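Long-range contact in hypothetical glycoside hydrolase (Parabacteroides distasonis, PDB 3TAW), which is of unconfirmed function but is probably a beta-propeller protein of a glycoside hydrolase-related family: residues A[200-212]-A[231-245]. Residues are numbered along the deposited sequence; the frame is centred on the assembly and turned at random.
With EDO (1,2-ethanediol), chain G.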
loop_
_atom_site.group_PDB
_atom_site.type_symbol
_atom_site.label_atom_id
_atom_site.label_comp_id
_atom_site.label_asym_id
_atom_site.label_seq_id
_atom_site.Cartn_x
_atom_site.Cartn_y
_atom_site.Cartn_z
ATOM N N PHE A 200 11.619 -5.150 9.382
ATOM C CA PHE A 200 10.596 -6.178 9.220
ATOM C C PHE A 200 9.464 -5.658 8.356
ATOM O O PHE A 200 9.077 -4.511 8.473
ATOM C CB PHE A 200 10.033 -6.590 10.596
ATOM C CG PHE A 200 9.280 -7.901 10.592
ATOM C CD1 PHE A 200 7.940 -7.940 10.286
ATOM C CD2 PHE A 200 9.915 -9.092 10.923
ATOM C CE1 PHE A 200 7.237 -9.144 10.279
ATOM C CE2 PHE A 200 9.216 -10.296 10.906
ATOM C CZ PHE A 200 7.886 -10.320 10.594
HETATM N N MSE A 201 8.932 -6.512 7.486
HETATM C CA MSE A 201 7.703 -6.161 6.801
HETATM C C MSE A 201 6.778 -7.356 6.670
HETATM O O MSE A 201 7.213 -8.516 6.684
HETATM C CB MSE A 201 7.984 -5.531 5.429
HETATM C CG MSE A 201 8.668 -6.442 4.461
HETATM SE SE MSE A 201 9.089 -5.550 2.788
HETATM C CE MSE A 201 9.463 -7.167 1.801
ATOM N N TYR A 202 5.487 -7.037 6.614
ATOM C CA TYR A 202 4.444 -7.969 6.198
ATOM C C TYR A 202 4.237 -7.694 4.720
ATOM O O TYR A 202 4.288 -6.522 4.282
ATOM C CB TYR A 202 3.145 -7.749 7.005
ATOM C CG TYR A 202 3.375 -7.913 8.475
ATOM C CD1 TYR A 202 3.773 -6.833 9.261
ATOM C CD2 TYR A 202 3.228 -9.149 9.089
ATOM C CE1 TYR A 202 4.022 -6.984 10.619
ATOM C CE2 TYR A 202 3.491 -9.313 10.456
ATOM C CZ TYR A 202 3.890 -8.230 11.209
ATOM O OH TYR A 202 4.150 -8.346 12.557
ATOM N N TRP A 203 4.053 -8.732 3.920
ATOM C CA TRP A 203 3.797 -8.497 2.501
ATOM C C TRP A 203 2.902 -9.584 1.929
ATOM O O TRP A 203 2.764 -10.670 2.504
ATOM C CB TRP A 203 5.128 -8.369 1.726
ATOM C CG TRP A 203 5.862 -9.670 1.641
ATOM C CD1 TRP A 203 6.687 -10.212 2.580
ATOM C CD2 TRP A 203 5.758 -10.627 0.590
ATOM N NE1 TRP A 203 7.137 -11.432 2.162
ATOM C CE2 TRP A 203 6.580 -11.716 0.936
ATOM C CE3 TRP A 203 5.065 -10.657 -0.617
ATOM C CZ2 TRP A 203 6.716 -12.841 0.122
ATOM C CZ3 TRP A 203 5.197 -11.758 -1.430
ATOM C CH2 TRP A 203 6.011 -12.855 -1.052
ATOM N N GLY A 204 2.281 -9.280 0.801
ATOM C CA GLY A 204 1.524 -10.280 0.061
ATOM C C GLY A 204 0.109 -9.876 -0.276
ATOM O O GLY A 204 -0.444 -8.932 0.299
ATOM N N GLU A 205 -0.466 -10.633 -1.199
ATOM C CA GLU A 205 -1.841 -10.488 -1.674
ATOM C C GLU A 205 -2.680 -11.749 -1.347
ATOM O O GLU A 205 -3.748 -11.646 -0.780
ATOM C CB GLU A 205 -1.815 -10.263 -3.193
ATOM C CG GLU A 205 -3.165 -10.180 -3.859
ATOM C CD GLU A 205 -3.091 -10.185 -5.393
ATOM O OE1 GLU A 205 -2.139 -10.740 -5.988
ATOM O OE2 GLU A 205 -4.030 -9.672 -6.010
ATOM N N LYS A 206 -2.201 -12.928 -1.739
ATOM C CA LYS A 206 -2.947 -14.170 -1.566
ATOM C C LYS A 206 -2.915 -14.700 -0.123
ATOM O O LYS A 206 -3.779 -15.469 0.260
ATOM C CB LYS A 206 -2.397 -15.245 -2.496
ATOM C CG LYS A 206 -2.537 -14.924 -3.977
ATOM C CD LYS A 206 -1.882 -16.006 -4.844
ATOM C CE LYS A 206 -2.449 -16.075 -6.263
ATOM N NZ LYS A 206 -2.873 -14.756 -6.834
ATOM N N ASN A 207 -1.858 -14.346 0.612
ATOM C CA ASN A 207 -1.712 -14.586 2.041
ATOM C C ASN A 207 -0.886 -13.428 2.589
ATOM O O ASN A 207 -0.286 -12.687 1.820
ATOM C CB ASN A 207 -0.943 -15.893 2.312
ATOM C CG ASN A 207 -1.595 -17.098 1.690
ATOM O OD1 ASN A 207 -2.484 -17.697 2.291
ATOM N ND2 ASN A 207 -1.147 -17.480 0.481
ATOM N N VAL A 208 -0.836 -13.302 3.912
ATOM C CA VAL A 208 0.087 -12.392 4.564
ATOM C C VAL A 208 1.381 -13.165 4.896
ATOM O O VAL A 208 1.400 -14.103 5.721
ATOM C CB VAL A 208 -0.542 -11.760 5.813
ATOM C CG1 VAL A 208 0.489 -10.910 6.565
ATOM C CG2 VAL A 208 -1.758 -10.914 5.404
ATOM N N TYR A 209 2.445 -12.784 4.209
ATOM C CA TYR A 209 3.778 -13.328 4.381
ATOM C C TYR A 209 4.616 -12.300 5.153
ATOM O O TYR A 209 4.114 -11.239 5.541
ATOM C CB TYR A 209 4.426 -13.539 2.995
ATOM C CG TYR A 209 3.629 -14.374 2.020
ATOM C CD1 TYR A 209 3.537 -15.749 2.162
ATOM C CD2 TYR A 209 2.985 -13.797 0.928
ATOM C CE1 TYR A 209 2.824 -16.518 1.250
ATOM C CE2 TYR A 209 2.274 -14.570 0.010
ATOM C CZ TYR A 209 2.190 -15.917 0.175
ATOM O OH TYR A 209 1.491 -16.708 -0.739
ATOM N N ALA A 210 5.900 -12.587 5.364
ATOM C CA ALA A 210 6.776 -11.593 5.973
ATOM C C ALA A 210 8.195 -11.679 5.437
ATOM O O ALA A 210 8.518 -12.619 4.714
ATOM C CB ALA A 210 6.768 -11.726 7.504
ATOM N N ALA A 211 9.014 -10.682 5.780
ATOM C CA ALA A 211 10.415 -10.677 5.397
ATOM C C ALA A 211 11.199 -9.802 6.329
ATOM O O ALA A 211 10.661 -8.872 6.930
ATOM C CB ALA A 211 10.581 -10.189 3.953
ATOM N N THR A 212 12.483 -10.114 6.450
ATOM C CA THR A 212 13.396 -9.300 7.231
ATOM C C THR A 212 14.520 -8.732 6.364
ATOM O O THR A 212 14.802 -9.210 5.255
ATOM C CB THR A 212 13.977 -10.118 8.399
ATOM O OG1 THR A 212 14.744 -11.219 7.887
ATOM C CG2 THR A 212 12.861 -10.638 9.288
ATOM N N LYS A 231 3.197 -18.651 5.735
ATOM C CA LYS A 231 1.934 -17.921 5.755
ATOM C C LYS A 231 1.581 -17.518 7.175
ATOM O O LYS A 231 1.204 -18.360 7.980
ATOM C CB LYS A 231 0.824 -18.787 5.155
ATOM C CG LYS A 231 1.001 -19.068 3.663
ATOM C CD LYS A 231 0.001 -20.138 3.213
ATOM C CE LYS A 231 0.385 -20.750 1.883
ATOM N NZ LYS A 231 -0.535 -21.886 1.545
ATOM N N LEU A 232 1.707 -16.232 7.501
ATOM C CA LEU A 232 1.343 -15.750 8.847
ATOM C C LEU A 232 -0.162 -15.817 9.094
ATOM O O LEU A 232 -0.624 -16.170 10.196
ATOM C CB LEU A 232 1.844 -14.308 9.040
ATOM C CG LEU A 232 3.320 -14.180 9.437
ATOM C CD1 LEU A 232 4.274 -14.778 8.432
ATOM C CD2 LEU A 232 3.662 -12.685 9.680
ATOM N N PHE A 233 -0.931 -15.467 8.069
ATOM C CA PHE A 233 -2.339 -15.799 8.026
ATOM C C PHE A 233 -2.821 -15.778 6.582
ATOM O O PHE A 233 -2.051 -15.458 5.657
ATOM C CB PHE A 233 -3.220 -14.976 8.989
ATOM C CG PHE A 233 -3.394 -13.502 8.655
ATOM C CD1 PHE A 233 -4.396 -13.061 7.788
ATOM C CD2 PHE A 233 -2.621 -12.537 9.294
ATOM C CE1 PHE A 233 -4.592 -11.709 7.551
ATOM C CE2 PHE A 233 -2.814 -11.175 9.038
ATOM C CZ PHE A 233 -3.790 -10.759 8.171
ATOM N N SER A 234 -4.056 -16.231 6.399
ATOM C CA SER A 234 -4.561 -16.531 5.074
ATOM C C SER A 234 -6.039 -16.169 4.980
ATOM O O SER A 234 -6.718 -15.973 6.005
ATOM C CB SER A 234 -4.416 -18.032 4.798
ATOM O OG SER A 234 -3.081 -18.482 4.883
ATOM N N PRO A 235 -6.556 -16.114 3.751
ATOM C CA PRO A 235 -7.986 -15.960 3.578
ATOM C C PRO A 235 -8.766 -17.060 4.286
ATOM O O PRO A 235 -8.279 -18.163 4.424
ATOM C CB PRO A 235 -8.164 -16.044 2.064
ATOM C CG PRO A 235 -6.827 -15.604 1.513
ATOM C CD PRO A 235 -5.849 -16.187 2.456
ATOM N N ARG A 236 -9.948 -16.720 4.759
ATOM C CA ARG A 236 -10.700 -17.601 5.644
ATOM C C ARG A 236 -12.177 -17.664 5.295
ATOM O O ARG A 236 -12.829 -16.646 5.040
ATOM C CB ARG A 236 -10.508 -17.169 7.088
ATOM C CG ARG A 236 -10.822 -15.756 7.329
ATOM C CD ARG A 236 -10.662 -15.304 8.748
ATOM N NE ARG A 236 -10.951 -13.872 8.779
ATOM C CZ ARG A 236 -11.105 -13.120 9.868
ATOM N NH1 ARG A 236 -10.986 -13.632 11.104
ATOM N NH2 ARG A 236 -11.364 -11.827 9.704
ATOM N N SER A 237 -12.712 -18.886 5.326
ATOM C CA SER A 237 -14.082 -19.121 4.971
ATOM C C SER A 237 -15.001 -18.368 5.913
ATOM O O SER A 237 -14.806 -18.403 7.126
ATOM C CB SER A 237 -14.372 -20.624 5.071
ATOM O OG SER A 237 -15.772 -20.873 5.107
ATOM N N GLY A 238 -16.008 -17.702 5.348
ATOM C CA GLY A 238 -17.088 -17.088 6.131
ATOM C C GLY A 238 -16.878 -15.641 6.540
ATOM O O GLY A 238 -17.756 -15.036 7.164
ATOM N N TYR A 239 -15.720 -15.080 6.209
ATOM C CA TYR A 239 -15.405 -13.698 6.563
ATOM C C TYR A 239 -15.209 -12.875 5.313
ATOM O O TYR A 239 -15.106 -13.415 4.222
ATOM C CB TYR A 239 -14.143 -13.630 7.434
ATOM C CG TYR A 239 -14.301 -14.291 8.790
ATOM C CD1 TYR A 239 -14.182 -15.682 8.943
ATOM C CD2 TYR A 239 -14.579 -13.542 9.921
ATOM C CE1 TYR A 239 -14.326 -16.277 10.198
ATOM C CE2 TYR A 239 -14.746 -14.130 11.166
ATOM C CZ TYR A 239 -14.596 -15.499 11.306
ATOM O OH TYR A 239 -14.760 -16.064 12.553
ATOM N N PHE A 240 -15.140 -11.563 5.492
ATOM C CA PHE A 240 -14.958 -10.625 4.371
ATOM C C PHE A 240 -13.636 -10.845 3.645
ATOM O O PHE A 240 -13.532 -10.537 2.449
ATOM C CB PHE A 240 -15.040 -9.175 4.854
ATOM C CG PHE A 240 -13.866 -8.745 5.682
ATOM C CD1 PHE A 240 -13.807 -9.064 7.032
ATOM C CD2 PHE A 240 -12.815 -8.041 5.113
ATOM C CE1 PHE A 240 -12.721 -8.695 7.799
ATOM C CE2 PHE A 240 -11.723 -7.656 5.864
ATOM C CZ PHE A 240 -11.666 -8.008 7.220
ATOM N N ASP A 241 -12.627 -11.328 4.374
ATOM C CA ASP A 241 -11.323 -11.643 3.801
ATOM C C ASP A 241 -11.187 -13.135 3.516
ATOM O O ASP A 241 -10.386 -13.821 4.123
ATOM C CB ASP A 241 -10.193 -11.124 4.701
ATOM C CG ASP A 241 -10.241 -11.670 6.134
ATOM O OD1 ASP A 241 -11.311 -12.150 6.619
ATOM O OD2 ASP A 241 -9.177 -11.574 6.814
ATOM N N SER A 242 -11.960 -13.586 2.533
ATOM C CA SER A 242 -12.158 -14.994 2.223
ATOM C C SER A 242 -11.524 -15.420 0.904
ATOM O O SER A 242 -11.410 -16.627 0.640
ATOM C CB SER A 242 -13.667 -15.309 2.231
ATOM O OG SER A 242 -14.448 -14.265 1.626
ATOM N N GLN A 243 -11.118 -14.459 0.067
ATOM C CA GLN A 243 -10.354 -14.775 -1.139
ATOM C C GLN A 243 -8.933 -14.243 -1.124
ATOM O O GLN A 243 -8.023 -14.907 -1.628
ATOM C CB GLN A 243 -11.071 -14.297 -2.409
ATOM C CG GLN A 243 -10.405 -14.836 -3.676
ATOM C CD GLN A 243 -11.124 -14.420 -4.951
ATOM O OE1 GLN A 243 -10.549 -13.746 -5.810
ATOM N NE2 GLN A 243 -12.370 -14.819 -5.080
ATOM N N LEU A 244 -8.756 -13.033 -0.595
ATOM C CA LEU A 244 -7.423 -12.408 -0.495
ATOM C C LEU A 244 -7.260 -11.729 0.848
ATOM O O LEU A 244 -8.237 -11.277 1.447
ATOM C CB LEU A 244 -7.184 -11.368 -1.606
ATOM C CG LEU A 244 -7.304 -11.810 -3.066
ATOM C CD1 LEU A 244 -7.287 -10.565 -3.978
ATOM C CD2 LEU A 244 -6.234 -12.840 -3.456
ATOM N N THR A 245 -6.007 -11.680 1.301
ATOM C CA THR A 245 -5.581 -10.901 2.485
ATOM C C THR A 245 -4.340 -10.085 2.083
ATOM O O THR A 245 -3.199 -10.567 2.156
ATOM C CB THR A 245 -5.231 -11.794 3.683
ATOM O OG1 THR A 245 -4.265 -12.771 3.283
ATOM C CG2 THR A 245 -6.477 -12.503 4.223
HETATM C C1 EDO G . -11.160 -22.942 4.626
HETATM O O1 EDO G . -12.102 -22.457 3.651
HETATM C C2 EDO G . -10.260 -21.812 5.062
HETATM O O2 EDO G . -11.057 -20.955 5.863
#
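Val208 pairs with Phe233 in a single antiparallel hydrogen-bonded bridge: Val208 N gives a bond to Phe233 O (3.0 Å), and Leu232 N gives one to Val208 O (2.8 Å). The chain bulges here in the classic way, two residues, Leu232 and Phe233, lying opposite the single Val208. Val208 CG2 sits over one face of the Phe233 ring, 3.7 Å from its centroid, a CH-pi contact. With CG1 anti to the backbone N (chi1 174°), CG2 lies anti to the carbonyl carbon and reaches the ring. Leu232 CD2 meets the edge of the Tyr202 ring, near its plane, at 3.5 Å from Tyr202 CE2, and also touches Ala210 CB. Ser234 OG donates to Asn207 OD1 (2.8 Å), tilted 25° from the carbonyl plane. Asn207 ND2 donates to Tyr209 OH, so both ends of the amide are held and its rotation is fixed. The aliphatic chain of Lys231 runs over this amide, and Lys231 CD lies 3.6 Å from Asn207 OD1. At the other end, Thr245 N makes a weak bond to Glu205 O. Strands 199-203 and 209-213 form an antiparallel beta hairpin; the loop before strand 244-254 meets its connection, consistent with a beta-propeller fold. Phe233 packs on Phe288 of strand 281-288 and meets Tyr262 of strand 257-265 edge-to-face.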